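Local coordinates for ribosomal RNA small subunit methyltransferase E (Legionella pneumophila, PDB 5O95), which probably methylates N3 of a uridine in 16S ribosomal RNA of the small subunit, using S-adenosyl-L-methionine as methyl donor, at residues D49-T54 with V72-R77; T6-Q11 with Q42-N47; G18-L23 with F66-S71. All coordinates share one frame; numbering follows the deposited sequence.

Contact 1 (D49-T54 with V72-R77); sequences DNKEFT and VLEVNR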
loop_
_atom_site.group_PDB
_atom_site.type_symbol
_atom_site.label_atom_id
_atom_site.label_comp_id
_atom_site.label_asym_id
_atom_site.label_seq_id
_atom_site.Cartn_x
_atom_site.Cartn_y
_atom_site.Cartn_z
ATOM N N ASP B 49 -14.695 15.669 -14.885
ATOM C CA ASP B 49 -16.028 15.226 -15.240
ATOM C C ASP B 49 -15.954 14.151 -16.324
ATOM O O ASP B 49 -16.835 14.043 -17.179
ATOM C CB ASP B 49 -16.888 16.412 -15.683
ATOM C CG ASP B 49 -18.374 16.093 -15.711
ATOM O OD1 ASP B 49 -18.846 15.251 -14.910
ATOM O OD2 ASP B 49 -19.071 16.698 -16.551
ATOM N N ASN B 50 -14.891 13.331 -16.274
ATOM C CA ASN B 50 -14.771 12.146 -17.129
ATOM C C ASN B 50 -14.699 12.487 -18.617
ATOM O O ASN B 50 -15.166 11.715 -19.472
ATOM C CB ASN B 50 -15.845 11.120 -16.784
ATOM C CG ASN B 50 -15.706 10.656 -15.352
ATOM O OD1 ASN B 50 -14.653 10.164 -14.976
ATOM N ND2 ASN B 50 -16.745 10.864 -14.535
ATOM N N LYS B 51 -14.106 13.634 -18.938
ATOM C CA LYS B 51 -13.737 13.963 -20.308
ATOM C C LYS B 51 -12.224 14.097 -20.395
ATOM O O LYS B 51 -11.596 14.701 -19.516
ATOM C CB LYS B 51 -14.395 15.262 -20.771
ATOM C CG LYS B 51 -15.896 15.132 -20.923
ATOM C CD LYS B 51 -16.525 16.459 -21.344
ATOM C CE LYS B 51 -18.038 16.371 -21.316
ATOM N NZ LYS B 51 -18.650 17.686 -21.646
ATOM N N GLU B 52 -11.653 13.544 -21.461
ATOM C CA GLU B 52 -10.232 13.664 -21.770
ATOM C C GLU B 52 -10.081 14.518 -23.021
ATOM O O GLU B 52 -10.794 14.305 -24.008
ATOM C CB GLU B 52 -9.603 12.290 -22.009
ATOM C CG GLU B 52 -9.328 11.530 -20.707
ATOM C CD GLU B 52 -8.660 10.196 -20.947
ATOM O OE1 GLU B 52 -8.234 9.889 -22.080
ATOM O OE2 GLU B 52 -8.525 9.436 -19.968
ATOM N N PHE B 53 -9.160 15.482 -22.972
ATOM C CA PHE B 53 -8.926 16.422 -24.066
ATOM C C PHE B 53 -7.535 16.145 -24.615
ATOM O O PHE B 53 -6.535 16.332 -23.919
ATOM C CB PHE B 53 -9.056 17.850 -23.549
ATOM C CG PHE B 53 -10.400 18.138 -22.940
ATOM C CD1 PHE B 53 -10.644 17.834 -21.596
ATOM C CD2 PHE B 53 -11.417 18.713 -23.707
ATOM C CE1 PHE B 53 -11.889 18.062 -21.037
ATOM C CE2 PHE B 53 -12.668 18.940 -23.162
ATOM C CZ PHE B 53 -12.898 18.631 -21.809
ATOM N N THR B 54 -7.465 15.671 -25.850
ATOM C CA THR B 54 -6.168 15.439 -26.468
ATOM C C THR B 54 -5.636 16.774 -26.935
ATOM O O THR B 54 -6.327 17.499 -27.665
ATOM C CB THR B 54 -6.303 14.465 -27.635
ATOM O OG1 THR B 54 -6.815 13.224 -27.154
ATOM C CG2 THR B 54 -4.940 14.213 -28.284
ATOM N N VAL B 72 -11.854 15.558 -28.037
ATOM C CA VAL B 72 -12.449 15.321 -26.724
ATOM C C VAL B 72 -13.031 13.914 -26.705
ATOM O O VAL B 72 -13.616 13.470 -27.696
ATOM C CB VAL B 72 -13.554 16.355 -26.418
ATOM C CG1 VAL B 72 -14.014 16.228 -24.960
ATOM C CG2 VAL B 72 -13.062 17.760 -26.696
ATOM N N LEU B 73 -12.857 13.190 -25.592
ATOM C CA LEU B 73 -13.354 11.818 -25.507
ATOM C C LEU B 73 -13.898 11.589 -24.108
ATOM O O LEU B 73 -13.241 11.956 -23.131
ATOM C CB LEU B 73 -12.235 10.805 -25.775
ATOM C CG LEU B 73 -12.677 9.340 -25.786
ATOM C CD1 LEU B 73 -13.624 9.082 -26.967
ATOM C CD2 LEU B 73 -11.474 8.407 -25.882
ATOM N N GLU B 74 -15.088 11.011 -23.999
ATOM C CA GLU B 74 -15.619 10.657 -22.688
ATOM C C GLU B 74 -14.963 9.365 -22.220
ATOM O O GLU B 74 -15.020 8.342 -22.920
ATOM C CB GLU B 74 -17.137 10.520 -22.743
ATOM C CG GLU B 74 -17.778 11.798 -23.275
ATOM C CD GLU B 74 -19.221 11.978 -22.856
ATOM O OE1 GLU B 74 -19.782 11.057 -22.230
ATOM O OE2 GLU B 74 -19.795 13.050 -23.154
ATOM N N VAL B 75 -14.322 9.417 -21.046
ATOM C CA VAL B 75 -13.582 8.275 -20.510
ATOM C C VAL B 75 -13.790 8.228 -18.995
ATOM O O VAL B 75 -13.457 9.185 -18.282
ATOM C CB VAL B 75 -12.073 8.333 -20.822
ATOM C CG1 VAL B 75 -11.361 7.078 -20.276
ATOM C CG2 VAL B 75 -11.796 8.504 -22.296
ATOM N N ASN B 76 -14.337 7.123 -18.503
ATOM C CA ASN B 76 -14.666 7.005 -17.087
ATOM C C ASN B 76 -13.921 5.800 -16.530
ATOM O O ASN B 76 -14.113 4.679 -17.005
ATOM C CB ASN B 76 -16.179 6.821 -16.935
ATOM C CG ASN B 76 -16.638 6.870 -15.488
ATOM O OD1 ASN B 76 -16.127 6.140 -14.632
ATOM N ND2 ASN B 76 -17.586 7.759 -15.198
ATOM N N ARG B 77 -13.095 6.035 -15.506
ATOM C CA ARG B 77 -12.377 4.954 -14.833
ATOM C C ARG B 77 -12.767 4.863 -13.370
ATOM O O ARG B 77 -11.968 4.409 -12.538
ATOM C CB ARG B 77 -10.866 5.108 -14.982
ATOM C CG ARG B 77 -10.404 4.978 -16.410
ATOM C CD ARG B 77 -8.874 5.014 -16.536
ATOM N NE ARG B 77 -8.533 4.808 -17.944
ATOM C CZ ARG B 77 -8.282 5.811 -18.788
ATOM N NH1 ARG B 77 -8.272 7.073 -18.362
ATOM N NH2 ARG B 77 -8.026 5.529 -20.070
HETATM O O HOH W 1 -12.814 8.536 -14.073
HETATM O O HOH W 2 -7.633 7.288 -22.363
#

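Contact 2 (T6-Q11 with Q42-N47); sequences TIRIYQ and QLTLFN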
loop_
_atom_site.group_PDB
_atom_site.type_symbol
_atom_site.label_atom_id
_atom_site.label_comp_id
_atom_site.label_asym_id
_atom_site.label_seq_id
_atom_site.Cartn_x
_atom_site.Cartn_y
_atom_site.Cartn_z
ATOM N N THR B 6 1.230 9.036 -22.342
ATOM C CA THR B 6 0.973 10.461 -22.481
ATOM C C THR B 6 0.785 11.094 -21.106
ATOM O O THR B 6 0.058 10.570 -20.260
ATOM C CB THR B 6 -0.253 10.707 -23.371
ATOM O OG1 THR B 6 -0.069 10.060 -24.638
ATOM C CG2 THR B 6 -0.455 12.206 -23.629
ATOM N N ILE B 7 1.446 12.232 -20.901
ATOM C CA ILE B 7 1.294 13.006 -19.678
ATOM C C ILE B 7 -0.146 13.486 -19.535
ATOM O O ILE B 7 -0.727 14.056 -20.472
ATOM C CB ILE B 7 2.286 14.177 -19.713
ATOM C CG1 ILE B 7 3.727 13.661 -19.622
ATOM C CG2 ILE B 7 1.979 15.183 -18.619
ATOM C CD1 ILE B 7 4.045 12.983 -18.315
ATOM N N ARG B 8 -0.727 13.282 -18.350
ATOM C CA ARG B 8 -2.076 13.717 -18.019
ATOM C C ARG B 8 -2.030 14.896 -17.057
ATOM O O ARG B 8 -1.238 14.900 -16.109
ATOM C CB ARG B 8 -2.868 12.595 -17.347
ATOM C CG ARG B 8 -3.286 11.497 -18.306
ATOM C CD ARG B 8 -3.633 10.223 -17.538
ATOM N NE ARG B 8 -4.581 10.479 -16.460
ATOM C CZ ARG B 8 -5.885 10.693 -16.631
ATOM N NH1 ARG B 8 -6.439 10.679 -17.868
ATOM N NH2 ARG B 8 -6.646 10.939 -15.590
ATOM N N ILE B 9 -2.898 15.885 -17.290
ATOM C CA ILE B 9 -2.922 17.127 -16.516
ATOM C C ILE B 9 -4.379 17.479 -16.244
ATOM O O ILE B 9 -5.181 17.579 -17.178
ATOM C CB ILE B 9 -2.246 18.292 -17.280
ATOM C CG1 ILE B 9 -0.777 17.985 -17.611
ATOM C CG2 ILE B 9 -2.373 19.608 -16.512
ATOM C CD1 ILE B 9 0.123 17.897 -16.349
ATOM N N TYR B 10 -4.724 17.697 -14.981
ATOM C CA TYR B 10 -6.077 18.094 -14.634
ATOM C C TYR B 10 -6.252 19.583 -14.911
ATOM O O TYR B 10 -5.483 20.411 -14.406
ATOM C CB TYR B 10 -6.275 17.876 -13.132
ATOM C CG TYR B 10 -7.530 18.479 -12.568
ATOM C CD1 TYR B 10 -8.792 18.012 -12.926
ATOM C CD2 TYR B 10 -7.455 19.550 -11.679
ATOM C CE1 TYR B 10 -9.948 18.566 -12.390
ATOM C CE2 TYR B 10 -8.605 20.120 -11.133
ATOM C CZ TYR B 10 -9.842 19.638 -11.491
ATOM O OH TYR B 10 -10.968 20.204 -10.939
ATOM N N GLN B 11 -7.273 19.927 -15.715
ATOM C CA GLN B 11 -7.679 21.320 -15.876
ATOM C C GLN B 11 -9.198 21.350 -15.833
ATOM O O GLN B 11 -9.846 20.689 -16.663
ATOM C CB GLN B 11 -7.235 21.869 -17.241
ATOM C CG GLN B 11 -5.738 22.138 -17.397
ATOM C CD GLN B 11 -5.298 23.334 -16.587
ATOM O OE1 GLN B 11 -5.297 24.476 -17.069
ATOM N NE2 GLN B 11 -4.938 23.086 -15.325
ATOM N N GLN B 42 2.670 16.224 -26.733
ATOM C CA GLN B 42 1.276 15.887 -26.493
ATOM C C GLN B 42 0.960 15.863 -25.004
ATOM O O GLN B 42 1.807 15.524 -24.168
ATOM C CB GLN B 42 0.957 14.517 -27.083
ATOM C CG GLN B 42 1.225 14.426 -28.570
ATOM C CD GLN B 42 0.264 15.283 -29.358
ATOM O OE1 GLN B 42 -0.935 15.300 -29.077
ATOM N NE2 GLN B 42 0.784 16.013 -30.339
ATOM N N LEU B 43 -0.294 16.186 -24.685
ATOM C CA LEU B 43 -0.830 16.124 -23.335
ATOM C C LEU B 43 -2.264 15.636 -23.416
ATOM O O LEU B 43 -2.967 15.893 -24.393
ATOM C CB LEU B 43 -0.918 17.521 -22.673
ATOM C CG LEU B 43 0.339 18.291 -22.300
ATOM C CD1 LEU B 43 -0.008 19.699 -21.837
ATOM C CD2 LEU B 43 1.059 17.543 -21.198
ATOM N N THR B 44 -2.700 14.955 -22.373
ATOM C CA THR B 44 -4.100 14.601 -22.198
ATOM C C THR B 44 -4.590 15.403 -21.011
ATOM O O THR B 44 -4.169 15.154 -19.880
ATOM C CB THR B 44 -4.270 13.108 -21.935
ATOM O OG1 THR B 44 -3.772 12.342 -23.044
ATOM C CG2 THR B 44 -5.756 12.775 -21.715
ATOM N N LEU B 45 -5.426 16.406 -21.257
ATOM C CA LEU B 45 -6.052 17.101 -20.146
ATOM C C LEU B 45 -7.308 16.343 -19.751
ATOM O O LEU B 45 -7.918 15.663 -20.566
ATOM C CB LEU B 45 -6.449 18.521 -20.549
ATOM C CG LEU B 45 -5.345 19.248 -21.299
ATOM C CD1 LEU B 45 -5.857 20.622 -21.779
ATOM C CD2 LEU B 45 -4.081 19.389 -20.452
ATOM N N PHE B 46 -7.680 16.437 -18.480
ATOM C CA PHE B 46 -8.987 15.952 -18.077
ATOM C C PHE B 46 -9.562 16.941 -17.081
ATOM O O PHE B 46 -8.826 17.676 -16.416
ATOM C CB PHE B 46 -8.930 14.526 -17.506
ATOM C CG PHE B 46 -8.114 14.424 -16.245
ATOM C CD1 PHE B 46 -6.733 14.361 -16.327
ATOM C CD2 PHE B 46 -8.730 14.443 -15.001
ATOM C CE1 PHE B 46 -5.953 14.283 -15.164
ATOM C CE2 PHE B 46 -7.950 14.360 -13.829
ATOM C CZ PHE B 46 -6.574 14.305 -13.924
ATOM N N ASN B 47 -10.891 16.956 -16.981
ATOM C CA ASN B 47 -11.585 18.081 -16.360
ATOM C C ASN B 47 -12.321 17.722 -15.074
ATOM O O ASN B 47 -13.054 18.563 -14.529
ATOM C CB ASN B 47 -12.525 18.769 -17.363
ATOM C CG ASN B 47 -13.757 17.938 -17.702
ATOM O OD1 ASN B 47 -13.833 16.740 -17.405
ATOM N ND2 ASN B 47 -14.718 18.573 -18.394
HETATM O O HOH W 3 3.048 13.327 -23.144
#

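Contact 3 (G18-L23 with F66-S71); sequences GQLLEL and FVRIAS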
loop_
_atom_site.group_PDB
_atom_site.type_symbol
_atom_site.label_atom_id
_atom_site.label_comp_id
_atom_site.label_asym_id
_atom_site.label_seq_id
_atom_site.Cartn_x
_atom_site.Cartn_y
_atom_site.Cartn_z
ATOM N N GLY B 18 -10.217 22.347 -31.287
ATOM C CA GLY B 18 -9.722 23.549 -31.924
ATOM C C GLY B 18 -9.493 24.721 -30.995
ATOM O O GLY B 18 -8.928 25.729 -31.433
ATOM N N GLN B 19 -9.897 24.626 -29.726
ATOM C CA GLN B 19 -9.720 25.754 -28.824
ATOM C C GLN B 19 -8.288 25.823 -28.320
ATOM O O GLN B 19 -7.604 24.805 -28.186
ATOM C CB GLN B 19 -10.679 25.665 -27.638
ATOM C CG GLN B 19 -12.115 26.026 -28.045
ATOM C CD GLN B 19 -13.122 25.891 -26.919
ATOM O OE1 GLN B 19 -12.790 25.441 -25.823
ATOM N NE2 GLN B 19 -14.363 26.278 -27.187
ATOM N N LEU B 20 -7.843 27.044 -28.044
ATOM C CA LEU B 20 -6.556 27.289 -27.414
ATOM C C LEU B 20 -6.785 27.501 -25.925
ATOM O O LEU B 20 -7.654 28.282 -25.528
ATOM C CB LEU B 20 -5.881 28.523 -28.014
ATOM C CG LEU B 20 -4.441 28.769 -27.545
ATOM C CD1 LEU B 20 -3.509 27.675 -28.041
ATOM C CD2 LEU B 20 -3.963 30.137 -28.026
ATOM N N LEU B 21 -6.017 26.793 -25.106
ATOM C CA LEU B 21 -6.152 26.883 -23.659
ATOM C C LEU B 21 -4.809 27.277 -23.064
ATOM O O LEU B 21 -3.815 26.565 -23.247
ATOM C CB LEU B 21 -6.603 25.538 -23.094
ATOM C CG LEU B 21 -6.627 25.441 -21.571
ATOM C CD1 LEU B 21 -7.623 26.435 -20.993
ATOM C CD2 LEU B 21 -6.954 24.016 -21.156
ATOM N N GLU B 22 -4.777 28.411 -22.368
ATOM C CA GLU B 22 -3.637 28.733 -21.527
ATOM C C GLU B 22 -3.791 27.963 -20.225
ATOM O O GLU B 22 -4.777 28.143 -19.497
ATOM C CB GLU B 22 -3.568 30.229 -21.236
ATOM C CG GLU B 22 -2.363 30.582 -20.383
ATOM C CD GLU B 22 -2.258 32.062 -20.104
ATOM O OE1 GLU B 22 -3.093 32.814 -20.631
ATOM O OE2 GLU B 22 -1.343 32.468 -19.362
ATOM N N LEU B 23 -2.843 27.083 -19.940
ATOM C CA LEU B 23 -2.972 26.292 -18.730
ATOM C C LEU B 23 -3.011 27.201 -17.518
ATOM O O LEU B 23 -2.456 28.301 -17.532
ATOM C CB LEU B 23 -1.796 25.333 -18.614
ATOM C CG LEU B 23 -1.720 24.291 -19.723
ATOM C CD1 LEU B 23 -0.528 23.376 -19.424
ATOM C CD2 LEU B 23 -3.002 23.483 -19.806
ATOM N N PHE B 66 0.553 27.396 -23.554
ATOM C CA PHE B 66 -0.654 27.426 -24.377
ATOM C C PHE B 66 -0.787 26.108 -25.138
ATOM O O PHE B 66 0.131 25.712 -25.857
ATOM C CB PHE B 66 -0.604 28.587 -25.374
ATOM C CG PHE B 66 -0.562 29.931 -24.717
ATOM C CD1 PHE B 66 0.647 30.496 -24.342
ATOM C CD2 PHE B 66 -1.733 30.627 -24.453
ATOM C CE1 PHE B 66 0.689 31.732 -23.720
ATOM C CE2 PHE B 66 -1.696 31.872 -23.840
ATOM C CZ PHE B 66 -0.487 32.419 -23.470
ATOM N N VAL B 67 -1.920 25.440 -24.982
ATOM C CA VAL B 67 -2.133 24.140 -25.606
ATOM C C VAL B 67 -3.318 24.221 -26.554
ATOM O O VAL B 67 -4.296 24.930 -26.308
ATOM C CB VAL B 67 -2.301 22.993 -24.585
ATOM C CG1 VAL B 67 -1.188 23.056 -23.553
ATOM C CG2 VAL B 67 -3.688 23.014 -23.935
ATOM N N ARG B 68 -3.224 23.478 -27.645
ATOM C CA ARG B 68 -4.272 23.437 -28.652
ATOM C C ARG B 68 -5.047 22.141 -28.455
ATOM O O ARG B 68 -4.464 21.055 -28.506
ATOM C CB ARG B 68 -3.660 23.529 -30.050
ATOM C CG ARG B 68 -4.685 23.532 -31.185
ATOM C CD ARG B 68 -5.569 24.789 -31.159
ATOM N NE ARG B 68 -4.796 26.016 -31.342
ATOM C CZ ARG B 68 -5.337 27.223 -31.486
ATOM N NH1 ARG B 68 -6.654 27.362 -31.454
ATOM N NH2 ARG B 68 -4.563 28.292 -31.649
ATOM N N ILE B 69 -6.339 22.266 -28.158
ATOM C CA ILE B 69 -7.207 21.113 -27.961
ATOM C C ILE B 69 -7.539 20.529 -29.328
ATOM O O ILE B 69 -8.129 21.212 -30.176
ATOM C CB ILE B 69 -8.504 21.508 -27.236
ATOM C CG1 ILE B 69 -8.226 22.328 -25.974
ATOM C CG2 ILE B 69 -9.334 20.262 -26.950
ATOM C CD1 ILE B 69 -7.548 21.571 -24.914
ATOM N N ALA B 70 -7.170 19.268 -29.547
ATOM C CA ALA B 70 -7.472 18.618 -30.821
ATOM C C ALA B 70 -8.782 17.841 -30.787
ATOM O O ALA B 70 -9.534 17.844 -31.773
ATOM C CB ALA B 70 -6.336 17.671 -31.206
ATOM N N SER B 71 -9.071 17.150 -29.690
ATOM C CA SER B 71 -10.238 16.285 -29.665
ATOM C C SER B 71 -10.611 15.998 -28.219
ATOM O O SER B 71 -9.825 16.235 -27.290
ATOM C CB SER B 71 -10.002 14.999 -30.458
ATOM O OG SER B 71 -8.992 14.243 -29.807
#

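Contact 1 (D49-T54 with V72-R77)
Glu-52 and Leu-73 form the hydrogen-bonded antiparallel pair near the open end of the hairpin made by strands 51-61 and 64-74. Leu-73 O takes the Glu-52 N-H at 2.8 Å in an almost straight bond (176° at the hydrogen), and Leu-73 N returns the bond to Glu-52 O. One step outward, Val-75 N donates to Asn-50 O.

Off the Leu-73 face, the extended chain of Glu-52 carries its carboxylate past Val-75 to the arginine. OE2 of Glu-52 accepts from NH1 of Arg-77 at 2.9 Å in a salt bridge, with carboxylate and guanidinium nearly coplanar. A water spans the other pair of tips, donating to Glu-52 OE1 and accepting from Arg-77 NH2. Val-75 CG1 lies over one guanidinium face, toward its rim.

This hairpin belongs to the N-terminal PUA-like domain, and residues 75-77 lead from it toward the SPOUT methyltransferase domain. Asn-148 ND2 also binds Glu-52 OE2, while Gly-146 O takes a second bond from Arg-77 NH1. On the other face, Phe-53 and Val-72 run side by side, CE2 of Phe-53 standing 3.5 Å from CG1 of Val-72. Just beyond the strand ends the amides of Asn-50 and Asn-76 stack with planes 23° apart; Asn-50 ND2 bonds to Gln-149 OE1, Asn-76 OD1 accepts from Glu-78 N, and a water joins Asn-50 OD1 to Arg-77 N.

Contact 2 (T6-Q11 with Q42-N47)
Phe-46 is packed on both faces of its ring by strand 8-10. The guanidinium of Arg-8 lies flat over one face, planes 10° apart, in an off-centre cation-pi contact that brings NH2 of Arg-8 to 3.4 Å from CE1 of Phe-46. Over the opposite face, toward the rim, comes Tyr-10 CA, and Tyr-10 CB, 3.7 Å from CZ of Phe-46, makes an off-centre CH-pi contact. Arg-8 bends at chi3; its NE donates to Glu-143 O and its NH2 to Cys-142 O and Asn-148 OD1, which helps fix its rotation.

The face bearing Ile-9 and Leu-45 is also close-packed: CD2 of Leu-45 lies 3.8 Å from CB of Ile-9, and Ile-9 also touches Ala-27, His-30 and Val-31 of helix 25-34. The solvent side is at the start of the segments, with Thr-6 partly exposed and Gln-42 exposed; there Thr-6 CG2 touches Thr-44 OG1, and a water bridges Ile-7 N to Gln-42 O.

Between the side chains, Thr-44 N donates to Ile-7 O, Ile-9 N to Thr-44 O, Phe-46 N to Ile-9 O and Gln-11 N to Phe-46 O, the alternating pattern of parallel strands, here at the edge of the mixed sheet in the PUA-like domain.

Contact 3 (G18-L23 with F66-S71)
The short strand 20-22 docks on strand 64-74 as an outermost strand of the mixed sheet, with Leu-21 and Val-67 as the central antiparallel, hydrogen-bonded pair. Each donates to the other's carbonyl, Leu-21 N to Val-67 O and Val-67 N to Leu-21 O, both at 2.8 Å and close to straight. Ile-69 N continues the pairing to Gln-19 O, and Ile-69 O accepts from Gly-18 N.

Arg-68 grips the loop just before strand 20-22 with its side chain. CG stands anti to the backbone N (chi1 -178°), and bends at chi2 and chi3 fold the chain back so that NH1 of Arg-68 donates to Gly-18 O at 2.8 Å, the oxygen lying in the guanidinium plane. Leu-20 CB rests over one face of that group, toward its rim, and NE of Arg-68 makes a salt bridge with Glu-58 OE2.

In this PUA-like domain's sheet, the Leu-21 face is apolar here and the Glu-22 face mixed. Leu-21 and Val-67 share the first: CB of Leu-21 meets CG2 of Val-67 at 3.9 Å, Leu-23 CG comes to Val-67 CG1, and Leu-45 of strand 42-46 packs against Leu-21, Val-67 and Ile-69. On the other, Glu-22 runs alongside Phe-66, with CG of Glu-22 over the ring face, 4.2 Å from the Phe-66 centroid, in a CH-pi contact. Glu-22 OE2 hydrogen-bonds Gln-64 NE2, while Arg-59 makes a cation-pi contact with Phe-66.

All three contacts belong to one five-stranded mixed sheet, in the order 8-10, 42-46, 51-61, 64-74, 20-22, so contacts 2 and 3 each join an outermost strand to its neighbour and contact 1 lies in the inner hairpin. Contacts 1 and 2, centres about 10 Å apart, join where Phe-53 N lies 2.7 Å from Leu-45 O, a probable hydrogen bond; a long, weak ion pair links Glu-52 to Arg-8. Contacts 1 and 3 share strand 64-74, where Ala-70 and Ser-71 both face Thr-54 in a classic beta bulge. Leu-45 of contact 2 reaches the apolar side chains of contact 3, its CD1 3.6 Å from Leu-21 CD2. All lie away from the S-adenosyl-L-methionine site, although Arg-77 O bonds to cofactor-binding Arg-223 of the second subunit.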